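Local coordinates for Serine/threonine-protein kinase-like protein ACR4 (Arabidopsis thaliana, PDB 7A0J), which acts as a plant receptor kinase that, with the CLE40 peptide, controls formative cell divisions in root meristems, this chain being its extracellular seven-repeat propeller domain, at residues 179-184 against 201-206; 190-195 against 241-246. One frame throughout, in Å; residues are numbered along the deposited sequence.

Contact 1 of 2, residues 179-184 against 201-206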
loop_
_atom_site.group_PDB
_atom_site.type_symbol
_atom_site.label_atom_id
_atom_site.label_comp_id
_atom_site.label_asym_id
_atom_site.label_seq_id
_atom_site.Cartn_x
_atom_site.Cartn_y
_atom_site.Cartn_z
ATOM N N LYS A 179 10.481 5.879 18.577
ATOM C CA LYS A 179 10.854 5.701 17.147
ATOM C C LYS A 179 9.935 6.561 16.272
ATOM O O LYS A 179 8.727 6.258 16.202
ATOM C CB LYS A 179 10.775 4.226 16.740
ATOM C CG LYS A 179 11.793 3.317 17.415
ATOM C CD LYS A 179 13.210 3.525 16.921
ATOM C CE LYS A 179 14.237 2.752 17.721
ATOM N NZ LYS A 179 14.530 3.412 19.016
ATOM N N LYS A 180 10.498 7.595 15.640
ATOM C CA LYS A 180 9.775 8.570 14.780
ATOM C C LYS A 180 9.963 8.171 13.313
ATOM O O LYS A 180 11.122 7.969 12.903
ATOM C CB LYS A 180 10.296 9.988 15.041
ATOM C CG LYS A 180 10.198 10.460 16.487
ATOM C CD LYS A 180 8.779 10.703 16.949
ATOM C CE LYS A 180 8.653 10.917 18.444
ATOM N NZ LYS A 180 8.183 9.692 19.136
ATOM N N PHE A 181 8.862 8.072 12.563
ATOM C CA PHE A 181 8.816 7.614 11.149
ATOM C C PHE A 181 8.182 8.705 10.279
ATOM O O PHE A 181 7.222 9.354 10.736
ATOM C CB PHE A 181 8.034 6.302 11.060
ATOM C CG PHE A 181 8.708 5.131 11.730
ATOM C CD1 PHE A 181 9.854 4.568 11.190
ATOM C CD2 PHE A 181 8.233 4.636 12.937
ATOM C CE1 PHE A 181 10.482 3.502 11.818
ATOM C CE2 PHE A 181 8.867 3.575 13.566
ATOM C CZ PHE A 181 9.991 3.010 13.006
ATOM N N GLN A 182 8.717 8.901 9.070
ATOM C CA GLN A 182 8.143 9.800 8.028
ATOM C C GLN A 182 7.361 8.964 7.006
ATOM O O GLN A 182 6.472 9.535 6.345
ATOM C CB GLN A 182 9.233 10.651 7.366
ATOM C CG GLN A 182 10.310 9.860 6.634
ATOM C CD GLN A 182 11.412 10.761 6.131
ATOM O OE1 GLN A 182 12.563 10.668 6.552
ATOM N NE2 GLN A 182 11.058 11.663 5.231
ATOM N N LYS A 183 7.676 7.669 6.881
ATOM C CA LYS A 183 6.960 6.709 5.997
ATOM C C LYS A 183 7.009 5.304 6.610
ATOM O O LYS A 183 8.014 4.985 7.278
ATOM C CB LYS A 183 7.577 6.718 4.593
ATOM C CG LYS A 183 7.454 8.041 3.847
ATOM C CD LYS A 183 7.828 7.962 2.386
ATOM C CE LYS A 183 7.626 9.275 1.660
ATOM N NZ LYS A 183 8.221 9.244 0.303
ATOM N N ILE A 184 5.951 4.513 6.409
ATOM C CA ILE A 184 5.900 3.061 6.759
ATOM C C ILE A 184 5.374 2.274 5.552
ATOM O O ILE A 184 4.633 2.854 4.729
ATOM C CB ILE A 184 5.054 2.801 8.025
ATOM C CG1 ILE A 184 3.629 3.349 7.899
ATOM C CG2 ILE A 184 5.759 3.340 9.263
ATOM C CD1 ILE A 184 2.637 2.682 8.822
ATOM N N ARG A 201 16.901 6.546 7.489
ATOM C CA ARG A 201 17.354 5.130 7.489
ATOM C C ARG A 201 16.131 4.249 7.773
ATOM O O ARG A 201 15.245 4.699 8.527
ATOM C CB ARG A 201 18.476 4.939 8.515
ATOM C CG ARG A 201 19.150 3.574 8.468
ATOM C CD ARG A 201 18.613 2.558 9.460
ATOM N NE ARG A 201 18.938 1.191 9.058
ATOM C CZ ARG A 201 18.790 0.107 9.819
ATOM N NH1 ARG A 201 18.307 0.205 11.048
ATOM N NH2 ARG A 201 19.124 -1.080 9.341
ATOM N N VAL A 202 16.078 3.052 7.179
ATOM C CA VAL A 202 14.908 2.128 7.265
ATOM C C VAL A 202 15.032 1.280 8.537
ATOM O O VAL A 202 16.158 0.876 8.872
ATOM C CB VAL A 202 14.781 1.250 6.002
ATOM C CG1 VAL A 202 15.811 0.129 5.965
ATOM C CG2 VAL A 202 13.376 0.686 5.854
ATOM N N LEU A 203 13.906 1.026 9.211
ATOM C CA LEU A 203 13.798 0.107 10.375
ATOM C C LEU A 203 12.678 -0.902 10.093
ATOM O O LEU A 203 11.564 -0.457 9.760
ATOM C CB LEU A 203 13.514 0.934 11.634
ATOM C CG LEU A 203 13.905 0.284 12.961
ATOM C CD1 LEU A 203 15.412 0.096 13.057
ATOM C CD2 LEU A 203 13.401 1.114 14.132
ATOM N N CYS A 204 12.973 -2.202 10.204
ATOM C CA CYS A 204 12.045 -3.319 9.878
ATOM C C CYS A 204 11.874 -4.236 11.092
ATOM O O CYS A 204 12.885 -4.561 11.738
ATOM C CB CYS A 204 12.545 -4.125 8.686
ATOM S SG CYS A 204 12.757 -3.131 7.186
ATOM N N TRP A 205 10.632 -4.647 11.367
ATOM C CA TRP A 205 10.252 -5.503 12.522
ATOM C C TRP A 205 9.017 -6.334 12.160
ATOM O O TRP A 205 8.337 -5.972 11.181
ATOM C CB TRP A 205 10.001 -4.633 13.758
ATOM C CG TRP A 205 8.763 -3.794 13.671
ATOM C CD1 TRP A 205 7.528 -4.103 14.163
ATOM C CD2 TRP A 205 8.633 -2.500 13.053
ATOM N NE1 TRP A 205 6.643 -3.094 13.901
ATOM C CE2 TRP A 205 7.290 -2.097 13.221
ATOM C CE3 TRP A 205 9.514 -1.639 12.388
ATOM C CZ2 TRP A 205 6.815 -0.875 12.747
ATOM C CZ3 TRP A 205 9.043 -0.433 11.917
ATOM C CH2 TRP A 205 7.710 -0.059 12.095
ATOM N N GLY A 206 8.739 -7.391 12.932
ATOM C CA GLY A 206 7.543 -8.244 12.780
ATOM C C GLY A 206 7.828 -9.702 13.097
ATOM O O GLY A 206 8.907 -9.987 13.653
#
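F181 meets L203 and W205 over one face of a beta-propeller blade. The two segments run into or along the edge strands, 181-186 and 202-206, of an antiparallel three-stranded sheet, with strand 190-195 between them. No hydrogen bond joins them directly, and the contact is apolar. The F181 side chain leaves its backbone with CG anti to the carbonyl carbon (chi1 -67°), which sends the ring across the middle strand. CB and CG stay short of the opposite segment. Further out, F181 CE1 reaches L203 CB at 4.0 Å, with that CB at the ring edge and near the ring plane. At the tip, F181 CZ touches W205 CZ3 at 3.7 Å. The neighbouring F181 CE2 lies 4.1 Å from W205 CH2. The W205 side chain comes from the opposite direction, and the two six-membered rings meet obliquely, their planes 31° apart. L195 and, from strand 150-154, L153 also pack on F181, so the ring is buried. An alanine at F181 would remove the whole ring and would probably open a gap beside L203 CB and cost the six-membered ring of W205 one of its apolar neighbours. Just after F181, Q182 and K183 both face I194 in a classic beta bulge. At the more exposed margin the K179 chain, bent at chi2, crosses L203 at about a right angle, and its CD rests 3.7 Å from L203 CD2.

Contact 2 of 2, residues 190-195 against 241-246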
loop_
_atom_site.group_PDB
_atom_site.type_symbol
_atom_site.label_atom_id
_atom_site.label_comp_id
_atom_site.label_asym_id
_atom_site.label_seq_id
_atom_site.Cartn_x
_atom_site.Cartn_y
_atom_site.Cartn_z
ATOM N N HIS A 190 5.443 -8.336 8.533
ATOM C CA HIS A 190 6.458 -7.348 8.980
ATOM C C HIS A 190 6.010 -5.940 8.579
ATOM O O HIS A 190 5.121 -5.818 7.709
ATOM C CB HIS A 190 7.834 -7.676 8.384
ATOM C CG HIS A 190 7.998 -7.187 6.984
ATOM N ND1 HIS A 190 7.647 -7.953 5.893
ATOM C CD2 HIS A 190 8.439 -6.007 6.497
ATOM C CE1 HIS A 190 7.880 -7.273 4.791
ATOM N NE2 HIS A 190 8.363 -6.074 5.134
ATOM N N VAL A 191 6.627 -4.927 9.188
ATOM C CA VAL A 191 6.534 -3.499 8.769
ATOM C C VAL A 191 7.961 -2.955 8.666
ATOM O O VAL A 191 8.765 -3.247 9.574
ATOM C CB VAL A 191 5.686 -2.666 9.750
ATOM C CG1 VAL A 191 5.475 -1.244 9.249
ATOM C CG2 VAL A 191 4.351 -3.329 10.051
ATOM N N CYS A 192 8.263 -2.227 7.589
ATOM C CA CYS A 192 9.487 -1.397 7.446
ATOM C C CYS A 192 9.077 0.077 7.489
ATOM O O CYS A 192 8.064 0.427 6.856
ATOM C CB CYS A 192 10.249 -1.711 6.165
ATOM S SG CYS A 192 11.008 -3.356 6.162
ATOM N N GLY A 193 9.824 0.890 8.238
ATOM C CA GLY A 193 9.594 2.338 8.378
ATOM C C GLY A 193 10.859 3.121 8.091
ATOM O O GLY A 193 11.929 2.716 8.583
ATOM N N ILE A 194 10.747 4.188 7.298
ATOM C CA ILE A 194 11.835 5.185 7.086
ATOM C C ILE A 194 11.781 6.161 8.265
ATOM O O ILE A 194 10.764 6.873 8.389
ATOM C CB ILE A 194 11.697 5.882 5.717
ATOM C CG1 ILE A 194 11.732 4.869 4.570
ATOM C CG2 ILE A 194 12.760 6.959 5.547
ATOM C CD1 ILE A 194 11.404 5.451 3.215
ATOM N N LEU A 195 12.807 6.149 9.121
ATOM C CA LEU A 195 12.901 7.019 10.324
ATOM C C LEU A 195 12.829 8.486 9.886
ATOM O O LEU A 195 13.341 8.801 8.793
ATOM C CB LEU A 195 14.207 6.736 11.072
ATOM C CG LEU A 195 14.281 5.394 11.798
ATOM C CD1 LEU A 195 15.712 5.078 12.205
ATOM C CD2 LEU A 195 13.365 5.380 13.013
ATOM N N PHE A 241 7.293 -11.914 2.452
ATOM C CA PHE A 241 8.461 -12.331 3.277
ATOM C C PHE A 241 9.712 -11.510 2.933
ATOM O O PHE A 241 10.828 -11.986 3.215
ATOM C CB PHE A 241 8.736 -13.824 3.088
ATOM C CG PHE A 241 7.594 -14.732 3.468
ATOM C CD1 PHE A 241 7.116 -14.763 4.770
ATOM C CD2 PHE A 241 7.008 -15.570 2.529
ATOM C CE1 PHE A 241 6.070 -15.604 5.121
ATOM C CE2 PHE A 241 5.964 -16.412 2.883
ATOM C CZ PHE A 241 5.496 -16.426 4.178
ATOM N N TYR A 242 9.544 -10.311 2.368
ATOM C CA TYR A 242 10.659 -9.429 1.927
ATOM C C TYR A 242 10.200 -7.968 1.927
ATOM O O TYR A 242 8.986 -7.707 2.009
ATOM C CB TYR A 242 11.150 -9.838 0.535
ATOM C CG TYR A 242 10.229 -9.426 -0.586
ATOM C CD1 TYR A 242 9.264 -10.293 -1.074
ATOM C CD2 TYR A 242 10.301 -8.160 -1.142
ATOM C CE1 TYR A 242 8.404 -9.917 -2.094
ATOM C CE2 TYR A 242 9.445 -7.765 -2.157
ATOM C CZ TYR A 242 8.492 -8.646 -2.635
ATOM O OH TYR A 242 7.650 -8.263 -3.636
ATOM N N ALA A 243 11.160 -7.048 1.818
ATOM C CA ALA A 243 10.937 -5.602 1.585
ATOM C C ALA A 243 11.883 -5.128 0.478
ATOM O O ALA A 243 12.914 -5.791 0.257
ATOM C CB ALA A 243 11.146 -4.828 2.865
ATOM N N CYS A 244 11.520 -4.041 -0.204
ATOM C CA CYS A 244 12.364 -3.338 -1.206
ATOM C C CYS A 244 12.289 -1.834 -0.944
ATOM O O CYS A 244 11.279 -1.381 -0.372
ATOM C CB CYS A 244 11.925 -3.634 -2.636
ATOM S SG CYS A 244 11.991 -5.389 -3.080
ATOM N N GLY A 245 13.326 -1.098 -1.344
ATOM C CA GLY A 245 13.401 0.365 -1.188
ATOM C C GLY A 245 14.169 1.011 -2.321
ATOM O O GLY A 245 14.894 0.293 -3.039
ATOM N N ILE A 246 13.992 2.322 -2.485
ATOM C CA ILE A 246 14.766 3.179 -3.428
ATOM C C ILE A 246 15.780 3.977 -2.600
ATOM O O ILE A 246 15.341 4.712 -1.698
ATOM C CB ILE A 246 13.815 4.085 -4.239
ATOM C CG1 ILE A 246 12.845 3.255 -5.086
ATOM C CG2 ILE A 246 14.596 5.081 -5.084
ATOM C CD1 ILE A 246 11.772 4.067 -5.781
#
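H190 and C192 both reach A243 CB, and H190 also reaches the backbone carbonyl of Y242. The apolar part is small: C192 SG lies 3.6 Å from A243 CB. C192 SG is also bonded to C204 SG, so the disulfide of one sheet rests on a methyl group of the next. Van der Waals packing adds H190 NE2, 3.8 Å from A243 CB, which lies oblique to the imidazole ring. The polar part is a close approach without a hydrogen bond. H190 CE1 stands 3.0 Å from Y242 O, which sits at the ring edge and near its plane. H190 CG lies between its backbone N and carbonyl carbon (chi1 81°), which swings the imidazole toward this carbonyl. A bound 1,2-ethanediol, probably from the crystallisation liquor, is about 3 Å from the H190 side chain. Y242 N is buried here with no partner in the model. The Y242 side chain turns the other way, where its OH hydrogen-bonds T282 OG1. The strands run nearly side by side, their axes 8.4 Å apart and their directions 19° from parallel. Each is the middle strand of its own antiparallel sheet, in curated repeats 5 and 6. This is face-to-face packing of successive blades in a beta-propeller.

Contact 1 lies within one blade, and contact 2 joins that blade to the next. Their centres are about 8 Å apart. Along the chain the segments alternate: 179-184, 190-195, 201-206, then 241-246 some 35 residues later. The first three form one antiparallel sheet, strands 181-186, 190-195 and 202-206, in repeat 5. The last belongs to the sheet of repeat 6. A probable hydrogen bond from G193 N to L203 O ties the middle strand to strand 202-206, so the two contacts share that strand pair. F181 in contact 1 reaches strand 150-154 of repeat 4, whereas contact 2 reaches repeat 6. The blade is therefore packed between its two neighbours in the extracellular propeller.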